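Local coordinates for protein ATP-dependent RNA helicase HrpB (PDB 6EUD) that hydrolyses ATP to ADP and phosphate as a DExH-box RNA helicase that also binds single-stranded RNA, at residues Leu235-Leu248 with Lys259-Leu273. Numbering follows the deposited sequence.
Sequences LASRIGSDVLLCPL and KAILPAPQGMRKVVL
Lys270, whose CB rests 4.1 Å from Cys246 SG, ends in an ammonium NZ gripped by three backbone carbonyls. Lys270 NZ lies 2.6 Å from Leu262 O and 2.7 Å from Ala260 O, above both carbonyl planes. Glu285 O is the third acceptor. CG sits between the backbone N and the carbonyl carbon (chi1 67°), and the extended chain beyond it runs to the C-terminal end of helix 256-261. A methionine here would probably leave these three carbonyls without their charged donor and the helix end less firmly tied to the strand. Strands 243-248 and 269-273 are parallel neighbours in a right-handed beta-alpha-beta unit of the second RecA-like helicase domain, with helix 256-261 as the crossover. Leu244 N bonds to Arg269 O at 2.9 Å, almost straight (178°). Under that helix, Cys246 CB meets Ala260 CB at 3.7 Å. On the other sheet face, the Leu245 side chain lies alongside that of Val271, Leu245 CD2 3.7 Å from Val271 CB. Leu235 CD2 meets Val271 CG1 tip to tip. At the N-terminal start of the strands, the side chains of Asp242 and Arg269 run side by side, carboxylate and guanidinium planes 62° apart. One water bridges Asp242 OD2 and Arg269 NH1, entering at the guanidinium edge. Leu211, Glu214 and Gly216 carbonyls also hold the guanidinium.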
loop_
_atom_site.group_PDB
_atom_site.type_symbol
_atom_site.label_atom_id
_atom_site.label_comp_id
_atom_site.label_asym_id
_atom_site.label_seq_id
_atom_site.Cartn_x
_atom_site.Cartn_y
_atom_site.Cartn_z
ATOM N N LEU A 235 12.599 8.506 34.420
ATOM C CA LEU A 235 11.564 8.616 35.438
ATOM C C LEU A 235 12.155 8.323 36.823
ATOM O O LEU A 235 11.858 8.999 37.805
ATOM C CB LEU A 235 10.424 7.658 35.095
ATOM C CG LEU A 235 8.980 8.043 35.381
ATOM C CD1 LEU A 235 8.760 9.505 35.101
ATOM C CD2 LEU A 235 8.078 7.185 34.503
ATOM N N ALA A 236 13.039 7.337 36.862
ATOM C CA ALA A 236 13.670 6.842 38.083
ATOM C C ALA A 236 14.330 7.908 38.984
ATOM O O ALA A 236 14.387 7.748 40.208
ATOM C CB ALA A 236 14.691 5.781 37.702
ATOM N N SER A 237 14.814 8.990 38.384
ATOM C CA SER A 237 15.487 10.061 39.122
ATOM C C SER A 237 14.551 11.223 39.486
ATOM O O SER A 237 14.944 12.166 40.169
ATOM C CB SER A 237 16.642 10.595 38.291
ATOM O OG SER A 237 16.150 11.122 37.064
ATOM N N ARG A 238 13.312 11.153 39.007
ATOM C CA ARG A 238 12.379 12.255 39.161
ATOM C C ARG A 238 11.155 11.878 40.003
ATOM O O ARG A 238 10.248 12.702 40.190
ATOM C CB ARG A 238 11.927 12.764 37.780
ATOM C CG ARG A 238 13.025 13.391 36.923
ATOM C CD ARG A 238 12.515 13.683 35.509
ATOM N NE ARG A 238 13.476 14.410 34.682
ATOM C CZ ARG A 238 14.508 13.836 34.062
ATOM N NH1 ARG A 238 14.735 12.536 34.204
ATOM N NH2 ARG A 238 15.333 14.561 33.315
ATOM N N ILE A 239 11.125 10.650 40.511
ATOM C CA ILE A 239 9.967 10.185 41.271
ATOM C C ILE A 239 10.263 10.000 42.744
ATOM O O ILE A 239 11.408 9.820 43.137
ATOM C CB ILE A 239 9.425 8.838 40.738
ATOM C CG1 ILE A 239 10.545 7.799 40.715
ATOM C CG2 ILE A 239 8.783 9.010 39.376
ATOM C CD1 ILE A 239 10.085 6.422 40.316
ATOM N N GLY A 240 9.205 10.018 43.549
ATOM C CA GLY A 240 9.311 9.768 44.973
ATOM C C GLY A 240 9.515 8.306 45.316
ATOM O O GLY A 240 9.435 7.432 44.451
ATOM N N SER A 241 9.768 8.049 46.597
ATOM C CA SER A 241 10.117 6.713 47.083
ATOM C C SER A 241 8.914 5.780 47.055
ATOM O O SER A 241 9.069 4.557 47.075
ATOM C CB SER A 241 10.700 6.797 48.508
ATOM O OG SER A 241 9.837 7.513 49.382
ATOM N N ASP A 242 7.720 6.371 46.997
ATOM C CA ASP A 242 6.482 5.603 46.997
ATOM C C ASP A 242 6.087 5.127 45.589
ATOM O O ASP A 242 5.162 4.327 45.431
ATOM C CB ASP A 242 5.348 6.433 47.611
ATOM C CG ASP A 242 5.086 7.708 46.852
ATOM O OD1 ASP A 242 6.016 8.200 46.183
ATOM O OD2 ASP A 242 3.950 8.221 46.923
ATOM N N VAL A 243 6.790 5.608 44.568
ATOM C CA VAL A 243 6.411 5.275 43.200
ATOM C C VAL A 243 7.153 4.048 42.694
ATOM O O VAL A 243 8.379 4.029 42.611
ATOM C CB VAL A 243 6.662 6.438 42.227
ATOM C CG1 VAL A 243 6.278 6.027 40.826
ATOM C CG2 VAL A 243 5.868 7.656 42.642
ATOM N N LEU A 244 6.375 3.030 42.356
ATOM C CA LEU A 244 6.871 1.784 41.802
ATOM C C LEU A 244 6.751 1.772 40.270
ATOM O O LEU A 244 5.654 1.883 39.717
ATOM C CB LEU A 244 6.095 0.622 42.418
ATOM C CG LEU A 244 6.411 -0.805 42.004
ATOM C CD1 LEU A 244 7.856 -1.098 42.318
ATOM C CD2 LEU A 244 5.495 -1.733 42.772
ATOM N N LEU A 245 7.889 1.645 39.592
ATOM C CA LEU A 245 7.913 1.597 38.137
ATOM C C LEU A 245 7.728 0.191 37.598
ATOM O O LEU A 245 8.458 -0.728 37.964
ATOM C CB LEU A 245 9.219 2.181 37.607
ATOM C CG LEU A 245 9.413 3.670 37.882
ATOM C CD1 LEU A 245 10.659 4.197 37.171
ATOM C CD2 LEU A 245 8.176 4.464 37.472
ATOM N N CYS A 246 6.767 0.044 36.691
ATOM C CA CYS A 246 6.389 -1.258 36.152
ATOM C C CYS A 246 6.288 -1.259 34.649
ATOM O O CYS A 246 5.223 -0.976 34.111
ATOM C CB CYS A 246 5.041 -1.704 36.720
ATOM S SG CYS A 246 4.932 -1.587 38.497
ATOM N N PRO A 247 7.386 -1.591 33.960
ATOM C CA PRO A 247 7.335 -1.780 32.503
ATOM C C PRO A 247 6.401 -2.922 32.130
ATOM O O PRO A 247 6.155 -3.794 32.938
ATOM C CB PRO A 247 8.784 -2.112 32.133
ATOM C CG PRO A 247 9.402 -2.572 33.426
ATOM C CD PRO A 247 8.744 -1.774 34.495
ATOM N N LEU A 248 5.879 -2.903 30.916
ATOM C CA LEU A 248 4.960 -3.933 30.472
ATOM C C LEU A 248 5.120 -4.187 28.983
ATOM O O LEU A 248 4.575 -3.460 28.140
ATOM C CB LEU A 248 3.515 -3.554 30.788
ATOM C CG LEU A 248 2.522 -4.691 30.561
ATOM C CD1 LEU A 248 2.916 -5.848 31.420
ATOM C CD2 LEU A 248 1.127 -4.266 30.896
ATOM N N LYS A 259 2.981 -7.712 38.307
ATOM C CA LYS A 259 3.241 -6.524 39.111
ATOM C C LYS A 259 2.678 -5.265 38.436
ATOM O O LYS A 259 2.129 -4.381 39.097
ATOM C CB LYS A 259 4.735 -6.368 39.348
ATOM C CG LYS A 259 5.083 -5.259 40.300
ATOM C CD LYS A 259 6.583 -5.128 40.453
ATOM C CE LYS A 259 7.234 -4.783 39.135
ATOM N NZ LYS A 259 8.687 -4.568 39.335
ATOM N N ALA A 260 2.812 -5.203 37.115
ATOM C CA ALA A 260 2.214 -4.132 36.334
ATOM C C ALA A 260 0.677 -4.216 36.257
ATOM O O ALA A 260 0.017 -3.189 36.294
ATOM C CB ALA A 260 2.803 -4.110 34.933
ATOM N N ILE A 261 0.098 -5.411 36.154
ATOM C CA ILE A 261 -1.354 -5.501 35.959
ATOM C C ILE A 261 -2.096 -5.362 37.271
ATOM O O ILE A 261 -3.147 -4.724 37.325
ATOM C CB ILE A 261 -1.781 -6.826 35.275
ATOM C CG1 ILE A 261 -1.314 -6.839 33.816
ATOM C CG2 ILE A 261 -3.304 -7.013 35.338
ATOM C CD1 ILE A 261 -1.846 -8.000 33.001
ATOM N N LEU A 262 -1.536 -5.950 38.326
ATOM C CA LEU A 262 -2.159 -5.933 39.645
ATOM C C LEU A 262 -2.007 -4.586 40.342
ATOM O O LEU A 262 -1.019 -3.882 40.132
ATOM C CB LEU A 262 -1.573 -7.036 40.524
ATOM C CG LEU A 262 -1.915 -8.454 40.071
ATOM C CD1 LEU A 262 -1.388 -9.485 41.070
ATOM C CD2 LEU A 262 -3.425 -8.595 39.865
ATOM N N PRO A 263 -2.992 -4.224 41.179
ATOM C CA PRO A 263 -2.922 -2.965 41.922
ATOM C C PRO A 263 -1.615 -2.815 42.690
ATOM O O PRO A 263 -1.069 -3.802 43.172
ATOM C CB PRO A 263 -4.112 -3.059 42.879
ATOM C CG PRO A 263 -5.089 -3.926 42.156
ATOM C CD PRO A 263 -4.251 -4.946 41.438
ATOM N N ALA A 264 -1.118 -1.586 42.763
ATOM C CA ALA A 264 0.040 -1.252 43.573
ATOM C C ALA A 264 -0.134 -1.753 44.996
ATOM O O ALA A 264 -1.242 -1.733 45.531
ATOM C CB ALA A 264 0.266 0.245 43.574
ATOM N N PRO A 265 0.958 -2.221 45.608
ATOM C CA PRO A 265 0.953 -2.617 47.024
ATOM C C PRO A 265 0.475 -1.485 47.932
ATOM O O PRO A 265 0.545 -0.312 47.533
ATOM C CB PRO A 265 2.419 -2.952 47.299
ATOM C CG PRO A 265 2.962 -3.368 45.971
ATOM C CD PRO A 265 2.231 -2.545 44.939
ATOM N N GLN A 266 0.008 -1.827 49.134
ATOM C CA GLN A 266 -0.509 -0.821 50.058
ATOM C C GLN A 266 0.570 0.211 50.374
ATOM O O GLN A 266 1.735 -0.136 50.587
ATOM C CB GLN A 266 -1.030 -1.475 51.346
ATOM C CG GLN A 266 -1.613 -0.484 52.382
ATOM C CD GLN A 266 -2.883 0.252 51.895
ATOM O OE1 GLN A 266 -3.603 -0.234 51.013
ATOM N NE2 GLN A 266 -3.155 1.426 52.476
ATOM N N GLY A 267 0.180 1.482 50.368
ATOM C CA GLY A 267 1.085 2.570 50.693
ATOM C C GLY A 267 1.818 3.139 49.493
ATOM O O GLY A 267 2.487 4.173 49.590
ATOM N N MET A 268 1.698 2.473 48.351
ATOM C CA MET A 268 2.430 2.906 47.174
ATOM C C MET A 268 1.539 3.073 45.939
ATOM O O MET A 268 0.386 2.659 45.919
ATOM C CB MET A 268 3.559 1.918 46.889
ATOM C CG MET A 268 4.606 1.852 48.012
ATOM S SD MET A 268 6.042 0.931 47.471
ATOM C CE MET A 268 5.260 -0.578 46.912
ATOM N N ARG A 269 2.087 3.717 44.923
ATOM C CA ARG A 269 1.401 3.927 43.658
ATOM C C ARG A 269 2.305 3.415 42.554
ATOM O O ARG A 269 3.516 3.386 42.728
ATOM C CB ARG A 269 1.075 5.411 43.457
ATOM C CG ARG A 269 2.310 6.314 43.419
ATOM C CD ARG A 269 1.979 7.770 43.695
ATOM N NE ARG A 269 0.966 8.286 42.788
ATOM C CZ ARG A 269 0.805 9.574 42.519
ATOM N NH1 ARG A 269 1.605 10.465 43.086
ATOM N NH2 ARG A 269 -0.147 9.974 41.680
ATOM N N LYS A 270 1.740 3.024 41.420
ATOM C CA LYS A 270 2.556 2.515 40.320
ATOM C C LYS A 270 2.433 3.330 39.038
ATOM O O LYS A 270 1.380 3.888 38.726
ATOM C CB LYS A 270 2.198 1.050 40.030
ATOM C CG LYS A 270 0.802 0.871 39.477
ATOM C CD LYS A 270 0.452 -0.589 39.189
ATOM C CE LYS A 270 -0.948 -0.654 38.595
ATOM N NZ LYS A 270 -1.405 -2.017 38.292
ATOM N N VAL A 271 3.538 3.398 38.304
ATOM C CA VAL A 271 3.529 3.873 36.938
ATOM C C VAL A 271 3.723 2.685 36.014
ATOM O O VAL A 271 4.758 2.032 36.049
ATOM C CB VAL A 271 4.629 4.906 36.674
ATOM C CG1 VAL A 271 4.638 5.302 35.187
ATOM C CG2 VAL A 271 4.440 6.125 37.577
ATOM N N VAL A 272 2.725 2.402 35.194
ATOM C CA VAL A 272 2.832 1.317 34.246
ATOM C C VAL A 272 3.207 1.899 32.901
ATOM O O VAL A 272 2.498 2.737 32.350
ATOM C CB VAL A 272 1.526 0.506 34.144
ATOM C CG1 VAL A 272 1.667 -0.585 33.129
ATOM C CG2 VAL A 272 1.189 -0.102 35.476
ATOM N N LEU A 273 4.356 1.471 32.393
ATOM C CA LEU A 273 4.849 1.921 31.107
ATOM C C LEU A 273 4.536 0.823 30.090
ATOM O O LEU A 273 5.076 -0.272 30.158
ATOM C CB LEU A 273 6.352 2.228 31.171
ATOM C CG LEU A 273 6.910 3.161 32.265
ATOM C CD1 LEU A 273 7.272 2.400 33.551
ATOM C CD2 LEU A 273 8.113 3.969 31.755
HETATM O O HOH W 1 4.063 10.169 44.806
#